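Local coordinates for selenium-binding protein (Sulfolobus tokodaii, PDB 2ECE) that is of unknown function but belongs to the selenium-binding protein family and may bind selenium, at residues M271-W283 with P315-D327. Sequence-based numbering, arbitrary orientation.
Sequences MVVSLKDLSSSIW and PFKAVPPLVTDID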
loop_
_atom_site.group_PDB
_atom_site.type_symbol
_atom_site.label_atom_id
_atom_site.label_comp_id
_atom_site.label_asym_id
_atom_site.label_seq_id
_atom_site.Cartn_x
_atom_site.Cartn_y
_atom_site.Cartn_z
ATOM N N MET A 271 9.374 -9.189 -0.939
ATOM C CA MET A 271 9.138 -10.493 -0.337
ATOM C C MET A 271 9.519 -10.195 1.100
ATOM O O MET A 271 10.676 -9.892 1.384
ATOM C CB MET A 271 10.069 -11.560 -0.920
ATOM C CG MET A 271 9.669 -12.060 -2.295
ATOM S SD MET A 271 7.901 -12.483 -2.436
ATOM C CE MET A 271 7.745 -13.805 -1.250
ATOM N N VAL A 272 8.544 -10.264 2.000
ATOM C CA VAL A 272 8.776 -9.929 3.403
ATOM C C VAL A 272 9.777 -10.758 4.205
ATOM O O VAL A 272 10.632 -10.196 4.892
ATOM C CB VAL A 272 7.442 -9.905 4.194
ATOM C CG1 VAL A 272 7.703 -9.512 5.646
ATOM C CG2 VAL A 272 6.474 -8.915 3.549
ATOM N N VAL A 273 9.691 -12.078 4.129
ATOM C CA VAL A 273 10.592 -12.888 4.933
ATOM C C VAL A 273 11.048 -14.199 4.302
ATOM O O VAL A 273 10.274 -14.901 3.647
ATOM C CB VAL A 273 9.943 -13.177 6.305
ATOM C CG1 VAL A 273 8.590 -13.828 6.104
ATOM C CG2 VAL A 273 10.848 -14.064 7.150
ATOM N N SER A 274 12.325 -14.512 4.499
ATOM C CA SER A 274 12.907 -15.742 3.987
ATOM C C SER A 274 12.845 -16.802 5.071
ATOM O O SER A 274 13.178 -16.534 6.221
ATOM C CB SER A 274 14.368 -15.517 3.592
ATOM O OG SER A 274 15.053 -16.755 3.504
ATOM N N LEU A 275 12.418 -18.005 4.711
ATOM C CA LEU A 275 12.340 -19.083 5.686
ATOM C C LEU A 275 13.731 -19.614 6.031
ATOM O O LEU A 275 13.882 -20.397 6.967
ATOM C CB LEU A 275 11.476 -20.229 5.156
ATOM C CG LEU A 275 9.987 -19.944 4.942
ATOM C CD1 LEU A 275 9.284 -21.224 4.546
ATOM C CD2 LEU A 275 9.376 -19.380 6.214
ATOM N N LYS A 276 14.741 -19.186 5.276
ATOM C CA LYS A 276 16.115 -19.631 5.513
ATOM C C LYS A 276 16.860 -18.770 6.531
ATOM O O LYS A 276 17.530 -19.296 7.425
ATOM C CB LYS A 276 16.913 -19.637 4.206
ATOM C CG LYS A 276 18.380 -20.025 4.387
ATOM C CD LYS A 276 19.238 -19.615 3.192
ATOM C CE LYS A 276 20.706 -19.991 3.407
ATOM N NZ LYS A 276 21.622 -19.427 2.363
ATOM N N ASP A 277 16.751 -17.450 6.399
ATOM C CA ASP A 277 17.456 -16.557 7.308
ATOM C C ASP A 277 16.697 -15.302 7.724
ATOM O O ASP A 277 17.300 -14.350 8.221
ATOM C CB ASP A 277 18.799 -16.150 6.699
ATOM C CG ASP A 277 18.644 -15.485 5.344
ATOM O OD1 ASP A 277 17.489 -15.243 4.930
ATOM O OD2 ASP A 277 19.673 -15.199 4.695
ATOM N N LEU A 278 15.384 -15.290 7.519
ATOM C CA LEU A 278 14.554 -14.148 7.910
ATOM C C LEU A 278 14.834 -12.841 7.170
ATOM O O LEU A 278 14.385 -11.782 7.605
ATOM C CB LEU A 278 14.693 -13.878 9.413
ATOM C CG LEU A 278 14.264 -14.942 10.423
ATOM C CD1 LEU A 278 14.736 -14.535 11.813
ATOM C CD2 LEU A 278 12.756 -15.096 10.393
ATOM N N SER A 279 15.573 -12.899 6.067
ATOM C CA SER A 279 15.869 -11.687 5.314
ATOM C C SER A 279 14.677 -11.266 4.461
ATOM O O SER A 279 13.742 -12.041 4.250
ATOM C CB SER A 279 17.072 -11.905 4.398
ATOM O OG SER A 279 16.764 -12.836 3.379
ATOM N N SER A 280 14.714 -10.023 3.992
ATOM C CA SER A 280 13.676 -9.490 3.114
ATOM C C SER A 280 14.381 -9.297 1.783
ATOM O O SER A 280 15.608 -9.139 1.738
ATOM C CB SER A 280 13.150 -8.138 3.622
ATOM O OG SER A 280 12.295 -8.300 4.745
ATOM N N SER A 281 13.627 -9.332 0.693
ATOM C CA SER A 281 14.234 -9.143 -0.610
ATOM C C SER A 281 13.292 -8.407 -1.540
ATOM O O SER A 281 12.069 -8.520 -1.422
ATOM C CB SER A 281 14.639 -10.490 -1.221
ATOM O OG SER A 281 13.566 -11.414 -1.222
ATOM N N ILE A 282 13.876 -7.625 -2.441
ATOM C CA ILE A 282 13.105 -6.882 -3.425
ATOM C C ILE A 282 13.379 -7.551 -4.759
ATOM O O ILE A 282 14.528 -7.851 -5.089
ATOM C CB ILE A 282 13.539 -5.411 -3.491
ATOM C CG1 ILE A 282 13.313 -4.748 -2.128
ATOM C CG2 ILE A 282 12.768 -4.692 -4.586
ATOM C CD1 ILE A 282 11.895 -4.912 -1.583
ATOM N N TRP A 283 12.320 -7.798 -5.518
ATOM C CA TRP A 283 12.459 -8.454 -6.800
ATOM C C TRP A 283 11.993 -7.575 -7.944
ATOM O O TRP A 283 10.999 -6.861 -7.826
ATOM C CB TRP A 283 11.668 -9.761 -6.802
ATOM C CG TRP A 283 12.217 -10.802 -5.874
ATOM C CD1 TRP A 283 12.251 -10.757 -4.508
ATOM C CD2 TRP A 283 12.801 -12.053 -6.250
ATOM N NE1 TRP A 283 12.820 -11.907 -4.010
ATOM C CE2 TRP A 283 13.168 -12.718 -5.058
ATOM C CE3 TRP A 283 13.054 -12.675 -7.479
ATOM C CZ2 TRP A 283 13.774 -13.981 -5.060
ATOM C CZ3 TRP A 283 13.660 -13.938 -7.480
ATOM C CH2 TRP A 283 14.011 -14.572 -6.278
ATOM N N PRO A 315 13.057 -16.745 19.942
ATOM C CA PRO A 315 13.805 -17.922 19.479
ATOM C C PRO A 315 14.941 -17.656 18.495
ATOM O O PRO A 315 15.962 -18.348 18.511
ATOM C CB PRO A 315 12.716 -18.796 18.860
ATOM C CG PRO A 315 11.513 -18.451 19.679
ATOM C CD PRO A 315 11.612 -16.949 19.744
ATOM N N PHE A 316 14.766 -16.650 17.647
ATOM C CA PHE A 316 15.760 -16.327 16.632
ATOM C C PHE A 316 16.862 -15.353 17.062
ATOM O O PHE A 316 17.880 -15.229 16.376
ATOM C CB PHE A 316 15.046 -15.794 15.383
ATOM C CG PHE A 316 13.851 -16.612 14.975
ATOM C CD1 PHE A 316 12.588 -16.342 15.499
ATOM C CD2 PHE A 316 13.993 -17.681 14.099
ATOM C CE1 PHE A 316 11.484 -17.128 15.159
ATOM C CE2 PHE A 316 12.896 -18.474 13.751
ATOM C CZ PHE A 316 11.638 -18.195 14.285
ATOM N N LYS A 317 16.668 -14.673 18.189
ATOM C CA LYS A 317 17.651 -13.707 18.689
ATOM C C LYS A 317 18.104 -12.752 17.583
ATOM O O LYS A 317 19.273 -12.351 17.520
ATOM C CB LYS A 317 18.869 -14.429 19.288
ATOM C CG LYS A 317 18.518 -15.476 20.342
ATOM C CD LYS A 317 19.382 -15.370 21.602
ATOM C CE LYS A 317 18.834 -14.329 22.576
ATOM N NZ LYS A 317 19.580 -14.306 23.870
ATOM N N ALA A 318 17.164 -12.392 16.712
ATOM C CA ALA A 318 17.438 -11.479 15.613
ATOM C C ALA A 318 16.179 -10.678 15.294
ATOM O O ALA A 318 15.078 -11.041 15.705
ATOM C CB ALA A 318 17.892 -12.260 14.382
ATOM N N VAL A 319 16.354 -9.577 14.572
ATOM C CA VAL A 319 15.233 -8.732 14.178
ATOM C C VAL A 319 15.177 -8.760 12.658
ATOM O O VAL A 319 16.106 -8.306 11.986
ATOM C CB VAL A 319 15.425 -7.273 14.639
ATOM C CG1 VAL A 319 14.211 -6.431 14.240
ATOM C CG2 VAL A 319 15.634 -7.227 16.148
ATOM N N PRO A 320 14.099 -9.314 12.091
ATOM C CA PRO A 320 14.016 -9.356 10.632
ATOM C C PRO A 320 13.747 -7.938 10.155
ATOM O O PRO A 320 13.137 -7.145 10.878
ATOM C CB PRO A 320 12.828 -10.287 10.375
ATOM C CG PRO A 320 12.678 -11.060 11.686
ATOM C CD PRO A 320 12.945 -9.991 12.698
ATOM N N PRO A 321 14.225 -7.582 8.954
ATOM C CA PRO A 321 13.960 -6.222 8.496
ATOM C C PRO A 321 12.462 -6.017 8.288
ATOM O O PRO A 321 11.939 -4.937 8.552
ATOM C CB PRO A 321 14.754 -6.136 7.192
ATOM C CG PRO A 321 14.750 -7.559 6.705
ATOM C CD PRO A 321 15.045 -8.315 7.975
ATOM N N LEU A 322 11.783 -7.076 7.848
ATOM C CA LEU A 322 10.346 -7.040 7.578
ATOM C C LEU A 322 9.983 -5.875 6.670
ATOM O O LEU A 322 9.305 -4.931 7.088
ATOM C CB LEU A 322 9.540 -6.938 8.877
ATOM C CG LEU A 322 9.647 -8.098 9.872
ATOM C CD1 LEU A 322 8.811 -7.780 11.112
ATOM C CD2 LEU A 322 9.175 -9.387 9.214
ATOM N N VAL A 323 10.457 -5.936 5.432
ATOM C CA VAL A 323 10.150 -4.897 4.455
ATOM C C VAL A 323 8.715 -5.164 4.021
ATOM O O VAL A 323 8.452 -6.125 3.297
ATOM C CB VAL A 323 11.096 -4.982 3.240
ATOM C CG1 VAL A 323 10.666 -3.984 2.166
ATOM C CG2 VAL A 323 12.535 -4.679 3.689
ATOM N N THR A 324 7.794 -4.316 4.477
ATOM C CA THR A 324 6.373 -4.478 4.175
ATOM C C THR A 324 5.790 -3.578 3.080
ATOM O O THR A 324 4.739 -3.894 2.518
ATOM C CB THR A 324 5.533 -4.282 5.446
ATOM O OG1 THR A 324 5.866 -3.024 6.044
ATOM C CG2 THR A 324 5.797 -5.404 6.444
ATOM N N ASP A 325 6.443 -2.457 2.787
ATOM C CA ASP A 325 5.956 -1.565 1.741
ATOM C C ASP A 325 7.086 -0.995 0.885
ATOM O O ASP A 325 8.227 -0.863 1.343
ATOM C CB ASP A 325 5.146 -0.406 2.344
ATOM C CG ASP A 325 4.392 0.395 1.282
ATOM O OD1 ASP A 325 3.761 -0.237 0.418
ATOM O OD2 ASP A 325 4.413 1.645 1.311
ATOM N N ILE A 326 6.758 -0.681 -0.366
ATOM C CA ILE A 326 7.705 -0.082 -1.304
ATOM C C ILE A 326 6.937 0.947 -2.127
ATOM O O ILE A 326 5.713 0.842 -2.282
ATOM C CB ILE A 326 8.332 -1.118 -2.278
ATOM C CG1 ILE A 326 7.233 -1.909 -2.992
ATOM C CG2 ILE A 326 9.279 -2.032 -1.526
ATOM C CD1 ILE A 326 7.724 -2.694 -4.202
ATOM N N ASP A 327 7.651 1.936 -2.648
ATOM C CA ASP A 327 7.020 2.970 -3.452
ATOM C C ASP A 327 8.100 3.603 -4.326
ATOM O O ASP A 327 9.225 3.794 -3.879
ATOM C CB ASP A 327 6.376 4.009 -2.532
ATOM C CG ASP A 327 5.164 4.673 -3.155
ATOM O OD1 ASP A 327 4.617 4.129 -4.137
ATOM O OD2 ASP A 327 4.743 5.734 -2.650
HETATM O O HOH W 1 12.202 -9.931 7.118
#
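The backbone of 315-327 lies against the hairpin 271-283 and comes closest at V272 and L322, whose CA atoms are 5.3 Å apart. S280 is the polar centre. V323 N donates an almost straight hydrogen bond to S280 OG (3.1 Å, 176°). The same hydroxyl donates to V272 O, tilted from that carbonyl's plane, so one OG ties the hairpin's two strands to the crossing chain. Its position beside its own backbone N (chi1 -75°) points it at V323 N. P321 CG packs against this OG at 3.2 Å. A water donates to V272 O and L278 O and accepts from L322 N, bridging both segments. Without the hydroxyl, as with an alanine here, V323 N is likely to lose its acceptor and V272 O one of its donors. Apolar groups flank this centre. V272 CG1 meets L322 CD2 at 3.9 Å. The other methyl, V272 CG2, rests 3.4 Å from the carbonyl oxygen V323 O, which N270 ND2 also binds. In the hairpin loop, L278 CD1 reaches F316 CB at 3.8 Å and also touches P320 CG. At the other end, I282 CD1 sits near V323 CG1 and I326 CG2, sliding past I326 in the opposite direction. The loop itself holds an ST turn at S274 and an Asx turn at D277. The contact packs a hairpin of one antiparallel sheet against the chain leading into strand 326-328 of the next, a blade-to-blade connection of a beta propeller.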